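Local coordinates for Ice-binding protein isoform1a (Antarctomyces psychrotrophicus, PDB 7BWX), which binds ice, probably by docking on water molecules in the prism planes of ice crystals, and belongs to the ice-binding protein family, at residues 35-40 / 50-55; 84-89 / 100-105. The protein carries 1 engineered substitution. All blocks are in the same frame, centred on the assembly; numbering follows the deposited sequence.

Both contacts join successive segments of the right-handed beta-helix near its surface, on opposite sides of the chain's centre; their own centres lie about 33 Å apart and they do not touch. Interaction 1 (35-40 with 50-55) is the smaller, burying 296 Å² against 518 Å² for interaction 2 (84-89 with 100-105). In the first, strand 36-39 meets a turning backbone through an aspartate that accepts a backbone N-H, with one buried methionine on the apolar side. Interaction 2 pairs parallel strands in register, sets two buried tyrosines beside a valine and a glutamine, and carries a salt-bridge network on its other side.

Interaction 1 of 2, residues 35-40 / 50-55; sequences GDMGTT and GLITGQ
Asp36 and Gln55 join strand 36-39 to the backbone that leaves strand 51-52, within the right-handed beta-helix of this ice-binding protein. From Asp36, CB lies 3.3 Å from Gln55 O. CG stands anti to the carbonyl carbon of its own residue (chi1 -66°), and beyond it the carboxylate divides its work. OD1 takes the backbone N-H of Gln55 at 2.7 Å in a nearly straight bond (175° at the hydrogen), met from above the carboxylate plane, and it also lies against Gln55 CB. OD2 accepts from a water, which gives a second, weak bond to Gln55 OE1, and it has a further hydrogen bond to Ser16 OG. One oxygen thus grips the backbone of residues 50-55 while the other ties the carboxylate to a neighbouring loop and, through water, to the Gln55 side chain lying alongside.

The backbone adds a return bond, Met37 N to Gln55 O at 3.1 Å, and a weak one from Gly54 N to Gly35 O. At Gly54 there is no room for a side chain, since a CB would collide with Gly35 O and Asp36 OD1.

On the apolar side the Met37 and Ile52 side chains pass each other at a slant. Ile52 CD1 rests 3.8 Å from Met37 CB, and Phe47 and Ile44 also touch Met37. The thioether bends at chi3 (64°), which directs its terminal methyl to Ile52, and the packing there is tight: Met37 CE lies 3.3 Å from Ile52 CG2.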
loop_
_atom_site.group_PDB
_atom_site.type_symbol
_atom_site.label_atom_id
_atom_site.label_comp_id
_atom_site.label_asym_id
_atom_site.label_seq_id
_atom_site.Cartn_x
_atom_site.Cartn_y
_atom_site.Cartn_z
ATOM N N GLY A 35 -1.027 -2.072 13.497
ATOM C CA GLY A 35 0.120 -2.748 12.895
ATOM C C GLY A 35 1.394 -2.191 13.493
ATOM O O GLY A 35 1.333 -1.277 14.298
ATOM N N ASP A 36 2.506 -2.714 13.044
ATOM C CA ASP A 36 3.838 -2.251 13.464
ATOM C C ASP A 36 4.172 -1.008 12.655
ATOM O O ASP A 36 3.578 -0.791 11.560
ATOM C CB ASP A 36 4.860 -3.359 13.260
ATOM C CG ASP A 36 4.656 -4.584 14.137
ATOM O OD1 ASP A 36 3.905 -4.504 15.122
ATOM O OD2 ASP A 36 5.290 -5.607 13.820
ATOM N N MET A 37 5.084 -0.199 13.165
ATOM C CA MET A 37 5.582 0.992 12.456
ATOM C C MET A 37 7.095 1.023 12.602
ATOM O O MET A 37 7.623 0.642 13.677
ATOM C CB MET A 37 4.994 2.294 12.990
ATOM C CG MET A 37 5.441 3.508 12.203
ATOM S SD MET A 37 4.281 4.863 12.480
ATOM C CE MET A 37 4.527 5.120 14.232
ATOM N N GLY A 38 7.778 1.368 11.511
ATOM C CA GLY A 38 9.235 1.453 11.615
ATOM C C GLY A 38 9.870 2.364 10.601
ATOM O O GLY A 38 9.262 2.720 9.588
ATOM N N THR A 39 11.133 2.650 10.875
ATOM C CA THR A 39 12.033 3.393 10.001
ATOM C C THR A 39 13.414 2.738 10.115
ATOM O O THR A 39 13.602 1.923 11.011
ATOM C CB THR A 39 12.137 4.852 10.450
ATOM O OG1 THR A 39 12.968 4.927 11.619
ATOM C CG2 THR A 39 10.809 5.467 10.789
ATOM N N THR A 40 14.352 3.177 9.296
ATOM C CA THR A 40 15.743 2.695 9.362
ATOM C C THR A 40 16.604 3.673 10.166
ATOM O O THR A 40 17.836 3.624 10.011
ATOM C CB THR A 40 16.237 2.385 7.951
ATOM O OG1 THR A 40 16.118 3.529 7.111
ATOM C CG2 THR A 40 15.467 1.232 7.345
ATOM N N GLY A 50 -1.133 10.862 16.883
ATOM C CA GLY A 50 -1.224 9.533 16.291
ATOM C C GLY A 50 -0.967 8.470 17.312
ATOM O O GLY A 50 -0.259 8.717 18.313
ATOM N N LEU A 51 -1.466 7.274 17.061
ATOM C CA LEU A 51 -0.975 6.145 17.851
ATOM C C LEU A 51 -0.865 4.869 17.050
ATOM O O LEU A 51 -1.466 4.744 15.949
ATOM C CB LEU A 51 -1.875 5.979 19.059
ATOM C CG LEU A 51 -3.293 5.543 18.813
ATOM C CD1 LEU A 51 -3.412 4.050 18.878
ATOM C CD2 LEU A 51 -4.143 6.090 19.952
ATOM N N ILE A 52 -0.079 3.954 17.569
ATOM C CA ILE A 52 0.048 2.637 16.918
ATOM C C ILE A 52 -0.278 1.587 17.952
ATOM O O ILE A 52 0.091 1.770 19.130
ATOM C CB ILE A 52 1.428 2.443 16.264
ATOM C CG1 ILE A 52 2.386 1.673 17.130
ATOM C CG2 ILE A 52 2.014 3.765 15.830
ATOM C CD1 ILE A 52 3.534 1.154 16.347
ATOM N N THR A 53 -0.874 0.494 17.507
ATOM C CA THR A 53 -1.326 -0.548 18.438
ATOM C C THR A 53 -0.357 -1.706 18.340
ATOM O O THR A 53 -0.485 -2.598 19.140
ATOM C CB THR A 53 -2.780 -0.915 18.120
ATOM O OG1 THR A 53 -2.845 -1.458 16.799
ATOM C CG2 THR A 53 -3.644 0.312 18.214
ATOM N N GLY A 54 0.507 -1.746 17.319
ATOM C CA GLY A 54 1.492 -2.839 17.223
ATOM C C GLY A 54 2.799 -2.383 17.826
ATOM O O GLY A 54 2.791 -1.519 18.693
ATOM N N GLN A 55 3.911 -2.865 17.310
ATOM C CA GLN A 55 5.252 -2.561 17.886
ATOM C C GLN A 55 5.929 -1.468 17.052
ATOM O O GLN A 55 5.848 -1.516 15.818
ATOM C CB GLN A 55 6.097 -3.833 17.899
ATOM C CG GLN A 55 5.652 -4.864 18.934
ATOM C CD GLN A 55 6.632 -6.018 18.969
ATOM O OE1 GLN A 55 6.338 -7.111 18.482
ATOM N NE2 GLN A 55 7.838 -5.762 19.476
HETATM O O HOH W 1 6.928 -6.618 15.749
#

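Interaction 2 of 2, residues 84-89 / 100-105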
loop_
_atom_site.group_PDB
_atom_site.type_symbol
_atom_site.label_atom_id
_atom_site.label_comp_id
_atom_site.label_asym_id
_atom_site.label_seq_id
_atom_site.Cartn_x
_atom_site.Cartn_y
_atom_site.Cartn_z
ATOM N N VAL A 84 -1.993 -8.858 -17.915
ATOM C CA VAL A 84 -2.835 -7.852 -18.612
ATOM C C VAL A 84 -2.004 -6.601 -18.831
ATOM O O VAL A 84 -1.575 -5.950 -17.828
ATOM C CB VAL A 84 -4.108 -7.513 -17.818
ATOM C CG1 VAL A 84 -4.941 -6.467 -18.525
ATOM C CG2 VAL A 84 -4.936 -8.739 -17.470
ATOM N N ASP A 85 -1.821 -6.220 -20.085
ATOM C CA ASP A 85 -1.097 -4.989 -20.439
ATOM C C ASP A 85 -2.115 -3.872 -20.636
ATOM O O ASP A 85 -2.861 -3.963 -21.613
ATOM C CB ASP A 85 -0.229 -5.239 -21.671
ATOM C CG ASP A 85 0.593 -4.048 -22.119
ATOM O OD1 ASP A 85 0.525 -2.989 -21.481
ATOM O OD2 ASP A 85 1.300 -4.198 -23.124
ATOM N N GLN A 86 -2.121 -2.854 -19.764
ATOM C CA GLN A 86 -3.097 -1.738 -19.775
ATOM C C GLN A 86 -2.428 -0.570 -20.462
ATOM O O GLN A 86 -3.072 0.473 -20.625
ATOM C CB GLN A 86 -3.603 -1.383 -18.375
ATOM C CG GLN A 86 -4.229 -2.522 -17.607
ATOM C CD GLN A 86 -5.604 -2.905 -18.097
ATOM O OE1 GLN A 86 -5.764 -3.194 -19.283
ATOM N NE2 GLN A 86 -6.564 -3.008 -17.177
ATOM N N ALA A 87 -1.169 -0.748 -20.871
ATOM C CA ALA A 87 -0.406 0.276 -21.607
ATOM C C ALA A 87 -0.658 1.667 -20.998
ATOM O O ALA A 87 -0.339 1.834 -19.821
ATOM C CB ALA A 87 -0.739 0.163 -23.080
ATOM N N GLY A 88 -1.124 2.667 -21.750
ATOM C CA GLY A 88 -1.220 4.066 -21.295
ATOM C C GLY A 88 -2.548 4.364 -20.573
ATOM O O GLY A 88 -2.840 5.566 -20.361
ATOM N N THR A 89 -3.375 3.358 -20.239
ATOM C CA THR A 89 -4.651 3.588 -19.465
ATOM C C THR A 89 -4.357 4.408 -18.204
ATOM O O THR A 89 -3.464 4.034 -17.469
ATOM C CB THR A 89 -5.310 2.282 -19.025
ATOM O OG1 THR A 89 -5.521 1.525 -20.216
ATOM C CG2 THR A 89 -6.603 2.472 -18.259
ATOM N N GLY A 100 -4.663 -10.992 -11.439
ATOM C CA GLY A 100 -3.692 -10.821 -12.535
ATOM C C GLY A 100 -2.538 -9.924 -12.122
ATOM O O GLY A 100 -2.564 -9.373 -11.011
ATOM N N VAL A 101 -1.553 -9.826 -13.003
ATOM C CA VAL A 101 -0.462 -8.829 -12.969
ATOM C C VAL A 101 -0.813 -7.821 -14.044
ATOM O O VAL A 101 -0.754 -8.166 -15.272
ATOM C CB VAL A 101 0.895 -9.535 -13.161
ATOM C CG1 VAL A 101 2.080 -8.583 -13.016
ATOM C CG2 VAL A 101 1.012 -10.699 -12.202
ATOM N N TYR A 102 -1.210 -6.631 -13.630
ATOM C CA TYR A 102 -1.704 -5.555 -14.520
ATOM C C TYR A 102 -0.593 -4.522 -14.683
ATOM O O TYR A 102 -0.149 -3.913 -13.656
ATOM C CB TYR A 102 -2.940 -4.895 -13.907
ATOM C CG TYR A 102 -4.145 -5.798 -13.870
ATOM C CD1 TYR A 102 -4.314 -6.759 -12.901
ATOM C CD2 TYR A 102 -5.142 -5.678 -14.826
ATOM C CE1 TYR A 102 -5.432 -7.582 -12.876
ATOM C CE2 TYR A 102 -6.220 -6.541 -14.870
ATOM C CZ TYR A 102 -6.382 -7.476 -13.878
ATOM O OH TYR A 102 -7.462 -8.312 -13.925
ATOM N N LYS A 103 -0.141 -4.329 -15.918
ATOM C CA LYS A 103 0.935 -3.369 -16.251
ATOM C C LYS A 103 0.329 -2.057 -16.704
ATOM O O LYS A 103 -0.416 -2.017 -17.743
ATOM C CB LYS A 103 1.871 -3.995 -17.292
ATOM C CG LYS A 103 2.928 -3.072 -17.880
ATOM C CD LYS A 103 3.984 -3.830 -18.700
ATOM C CE LYS A 103 3.612 -4.012 -20.150
ATOM N NZ LYS A 103 3.580 -2.709 -20.868
ATOM N N TYR A 104 0.699 -0.978 -16.031
ATOM C CA TYR A 104 0.365 0.402 -16.413
ATOM C C TYR A 104 1.649 1.173 -16.667
ATOM O O TYR A 104 2.497 1.300 -15.714
ATOM C CB TYR A 104 -0.479 1.081 -15.334
ATOM C CG TYR A 104 -1.872 0.510 -15.184
ATOM C CD1 TYR A 104 -2.108 -0.642 -14.458
ATOM C CD2 TYR A 104 -2.956 1.133 -15.771
ATOM C CE1 TYR A 104 -3.376 -1.182 -14.315
ATOM C CE2 TYR A 104 -4.239 0.622 -15.625
ATOM C CZ TYR A 104 -4.449 -0.543 -14.913
ATOM O OH TYR A 104 -5.723 -1.008 -14.767
ATOM N N ASP A 105 1.774 1.777 -17.856
ATOM C CA ASP A 105 3.029 2.447 -18.262
ATOM C C ASP A 105 3.083 3.884 -17.796
ATOM O O ASP A 105 4.157 4.467 -17.885
ATOM C CB ASP A 105 3.198 2.486 -19.774
ATOM C CG ASP A 105 3.121 1.129 -20.416
ATOM O OD1 ASP A 105 3.596 0.150 -19.793
ATOM O OD2 ASP A 105 2.596 1.077 -21.566
#
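Gln86 lies over one face of the Tyr104 ring, its CB 3.6 Å from the ring centroid in a CH-pi contact and 18° off the normal. Its chain bends at chi2 (-74°), and farther out NE2 donates to Tyr104 OH at 3.2 Å. Thr89 O meets the same ring at its edge, in plane. An alanine in place of Tyr104 would probably leave Gln86 NE2 without this acceptor and open a gap beneath the glutamine. Val84 sets its CG2 obliquely against the second tyrosine, 3.6 Å from Tyr102 CE2, while Tyr102 OH is hydrogen-bonded to Val98 O and the ring stacks with Phe97.

On the side away from the tyrosines, Lys103 NZ forms salt bridges to Asp85 OD1 and to Asp105 OD1, both at 3.1 Å, the latter on the syn lone pair. Asp85 OD1 also accepts Ala87 N from the opposite face of its plane, closing an Asx turn. The ammonium probably eases the repulsion between the two carboxylates.

Behind these side chains, the backbone sets the register. Val84 N donates to Val101 O, Lys103 N to Val84 O and Gln86 N to Lys103 O, the last at 2.8 Å. A type II' turn from Gln86 to Thr89 bends the chain; Gln86 O takes both Thr89 N and Thr89 OG1, and Ala87 O receives Asp105 N. Strand 126-130 continues the pairing beyond 100-104, the coil-on-coil parallel stacking of a right-handed beta-helix.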